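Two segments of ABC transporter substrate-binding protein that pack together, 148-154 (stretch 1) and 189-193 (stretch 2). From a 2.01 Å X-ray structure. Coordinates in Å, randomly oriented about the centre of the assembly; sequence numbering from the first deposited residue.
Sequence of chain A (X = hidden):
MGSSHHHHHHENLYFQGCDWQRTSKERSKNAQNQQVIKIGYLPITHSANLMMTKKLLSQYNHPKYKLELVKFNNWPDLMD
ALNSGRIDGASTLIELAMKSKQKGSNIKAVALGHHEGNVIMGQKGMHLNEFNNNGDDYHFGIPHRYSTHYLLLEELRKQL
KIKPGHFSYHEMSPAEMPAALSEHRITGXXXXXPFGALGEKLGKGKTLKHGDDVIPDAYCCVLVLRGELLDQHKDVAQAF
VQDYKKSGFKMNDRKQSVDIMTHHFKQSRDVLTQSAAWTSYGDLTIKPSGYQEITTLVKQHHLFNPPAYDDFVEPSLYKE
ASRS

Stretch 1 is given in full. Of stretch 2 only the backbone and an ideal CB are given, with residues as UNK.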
# COMPACT_ATOMS: atom_id res chain seq x y z
N THR A 148 4.44 6.53 -0.97
CA THR A 148 5.68 6.00 -1.53
C THR A 148 5.72 6.26 -3.05
O THR A 148 6.77 6.34 -3.65
CB THR A 148 5.77 4.50 -1.21
OG1 THR A 148 5.94 4.35 0.20
CG2 THR A 148 6.96 3.77 -1.95
N HIS A 149 4.55 6.39 -3.65
CA HIS A 149 4.41 6.67 -5.08
C HIS A 149 5.02 8.01 -5.42
O HIS A 149 5.76 8.11 -6.40
CB HIS A 149 2.93 6.59 -5.45
CG HIS A 149 2.30 5.33 -4.97
ND1 HIS A 149 1.65 5.25 -3.75
CD2 HIS A 149 2.33 4.07 -5.47
CE1 HIS A 149 1.26 4.00 -3.56
NE2 HIS A 149 1.66 3.27 -4.59
N TYR A 150 4.73 9.04 -4.63
CA TYR A 150 5.37 10.35 -4.80
C TYR A 150 6.90 10.21 -4.70
O TYR A 150 7.64 10.77 -5.51
CB TYR A 150 4.90 11.34 -3.72
CG TYR A 150 5.68 12.64 -3.67
CD1 TYR A 150 6.67 12.86 -2.72
CD2 TYR A 150 5.46 13.64 -4.63
CE1 TYR A 150 7.38 14.07 -2.69
CE2 TYR A 150 6.15 14.81 -4.60
CZ TYR A 150 7.12 15.03 -3.64
OH TYR A 150 7.78 16.22 -3.67
N LEU A 151 7.36 9.46 -3.71
CA LEU A 151 8.79 9.26 -3.52
C LEU A 151 9.44 8.51 -4.67
O LEU A 151 10.53 8.85 -5.11
CB LEU A 151 9.07 8.52 -2.19
CG LEU A 151 8.49 9.22 -0.95
CD1 LEU A 151 8.71 8.34 0.30
CD2 LEU A 151 9.09 10.61 -0.76
N LEU A 152 8.76 7.48 -5.17
CA LEU A 152 9.28 6.69 -6.29
C LEU A 152 9.44 7.57 -7.52
O LEU A 152 10.47 7.53 -8.22
CB LEU A 152 8.34 5.52 -6.60
CG LEU A 152 8.39 4.30 -5.68
CD1 LEU A 152 7.15 3.41 -5.89
CD2 LEU A 152 9.68 3.51 -5.92
N LEU A 153 8.43 8.40 -7.77
CA LEU A 153 8.45 9.27 -8.93
C LEU A 153 9.53 10.32 -8.84
O LEU A 153 10.20 10.60 -9.83
CB LEU A 153 7.08 9.88 -9.18
CG LEU A 153 6.06 8.98 -9.88
CD1 LEU A 153 4.62 9.63 -9.71
CD2 LEU A 153 6.42 8.83 -11.33
N GLU A 154 9.72 10.90 -7.65
CA GLU A 154 10.78 11.88 -7.46
C GLU A 154 12.16 11.25 -7.59
O GLU A 154 13.10 11.90 -8.05
CB GLU A 154 10.63 12.56 -6.09
CG GLU A 154 9.58 13.62 -6.09
CD GLU A 154 9.98 14.79 -6.94
OE1 GLU A 154 10.86 15.56 -6.50
OE2 GLU A 154 9.41 14.98 -8.03
N UNK A 189 1.29 7.73 -14.18
CA UNK A 189 0.92 7.62 -12.80
C UNK A 189 1.72 6.54 -12.11
O UNK A 189 2.41 5.74 -12.76
CB UNK A 189 -0.58 7.34 -12.67
N UNK A 190 1.67 6.57 -10.79
CA UNK A 190 2.29 5.56 -9.98
C UNK A 190 1.26 5.09 -8.95
O UNK A 190 0.61 5.90 -8.31
CB UNK A 190 3.56 6.09 -9.31
N UNK A 191 1.13 3.77 -8.77
CA UNK A 191 0.10 3.22 -7.92
C UNK A 191 0.38 1.76 -7.65
O UNK A 191 1.29 1.17 -8.25
CB UNK A 191 -1.28 3.40 -8.55
N UNK A 192 -0.35 1.18 -6.69
CA UNK A 192 -0.22 -0.24 -6.40
C UNK A 192 -0.96 -1.01 -7.47
O UNK A 192 -1.95 -0.52 -8.02
CB UNK A 192 -0.75 -0.58 -5.01
N UNK A 193 -0.51 -2.22 -7.75
CA UNK A 193 -1.28 -3.07 -8.65
C UNK A 193 -2.58 -3.35 -7.90
O UNK A 193 -2.61 -3.25 -6.67
CB UNK A 193 -0.54 -4.35 -9.03

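Stretch 1 is a helix, held by backbone hydrogen bonds such as L153 N to H149 O at 3.0 Å, and stretch 2 runs alongside it as an extended strand from 189 to 192. The two axes come within 7.8 Å, and their N-to-C directions differ by 136°, so the strand passes obliquely and only a short part of it can meet the helix closely. H149 and L153, one turn apart, point their CA-to-CB bonds at the strand and define what it must fit.

Position 189 has an extended backbone, phi/psi -159/165, and its CB points away from the helix, with nothing of stretch 1 within 5.5 Å of it. Stretch 1 therefore says little here; a beta-branched or aromatic residue would suit the strand, but many others would pass. The deposited residue is Y189, chi1 in the p well, whose ring lies on the side away from the helix and makes no contact with it.

Position 190 is where the selection is strict. Its CB points toward the helix, its CA is 5.5 Å from the CA of H149, the closest such pair, and the ideal CB already lies 3.7 Å from L153 CD1 and 3.9 Å from H149 CB. L153 and H149 close two of the three directions from CB, m and p, which disfavours beta-branched chains. Glycine would leave the gap less well filled; alanine, or serine or cysteine with its single gamma atom in t, would suit, while a larger chain would have to leave by the t direction, past H149 CB and L152 CD1. The residue is S190. Its CB packs 3.7 Å from L153 CD1, and chi1 near 180° (t) places OG beside the helix, 3.7 Å from H149 CB and 4.4 Å from L152 CD1. OG lies near the plane of the imidazole, at its edge, yet no hydrogen bond joins the two stretches; the hydroxyl finds its partner elsewhere in the structure. The contact here is one of close packing, and a small residue fits the close approach of helix and strand.

At position 191 the CB turns away again, as strand alternation requires, and lies 4.8 Å from H149 CD2. What the helix touches is the backbone: H149 CD2 comes 3.4 Å from the CA of 191. The side chain is thus free of stretch 1, and the extended phi/psi of -167/169 would suit a beta-branched residue. V191 is found, chi1 66° (p), its methyls directed off the far side of the strand.

Position 192 points sideways, its ideal CB 4.6 Å from H149 NE2. The ring tip also approaches the main chain, NE2 lying 3.6 Å from the N of 192 without a hydrogen bond. Alanine, serine or a modest aliphatic would fit. A192 adds just a methyl beside the imidazole.

Position 193 has left the strand, and its CB is out of reach of the helix, so stretch 1 imposes no choice; polar or charged residues are as plausible as any. E193 is deposited, its carboxylate hydrogen-bonded elsewhere in the structure.

Stretch 2, residues 189-193: YSVAE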
# COMPACT_ATOMS: atom_id res chain seq x y z
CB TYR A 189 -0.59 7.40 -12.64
CG TYR A 189 -1.20 6.13 -13.27
CD1 TYR A 189 -1.15 4.89 -12.61
CD2 TYR A 189 -1.90 6.20 -14.47
CE1 TYR A 189 -1.73 3.76 -13.17
CE2 TYR A 189 -2.48 5.08 -15.03
CZ TYR A 189 -2.40 3.86 -14.37
OH TYR A 189 -3.00 2.77 -14.93
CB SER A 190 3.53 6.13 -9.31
OG SER A 190 4.17 5.11 -8.58
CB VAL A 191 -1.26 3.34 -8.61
CG1 VAL A 191 -1.28 2.44 -9.88
CG2 VAL A 191 -2.41 3.00 -7.65
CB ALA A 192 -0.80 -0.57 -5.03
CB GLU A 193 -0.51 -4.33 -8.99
CG GLU A 193 0.70 -4.08 -9.89
CD GLU A 193 0.34 -3.62 -11.33
OE1 GLU A 193 -0.71 -2.99 -11.54
OE2 GLU A 193 1.15 -3.88 -12.25
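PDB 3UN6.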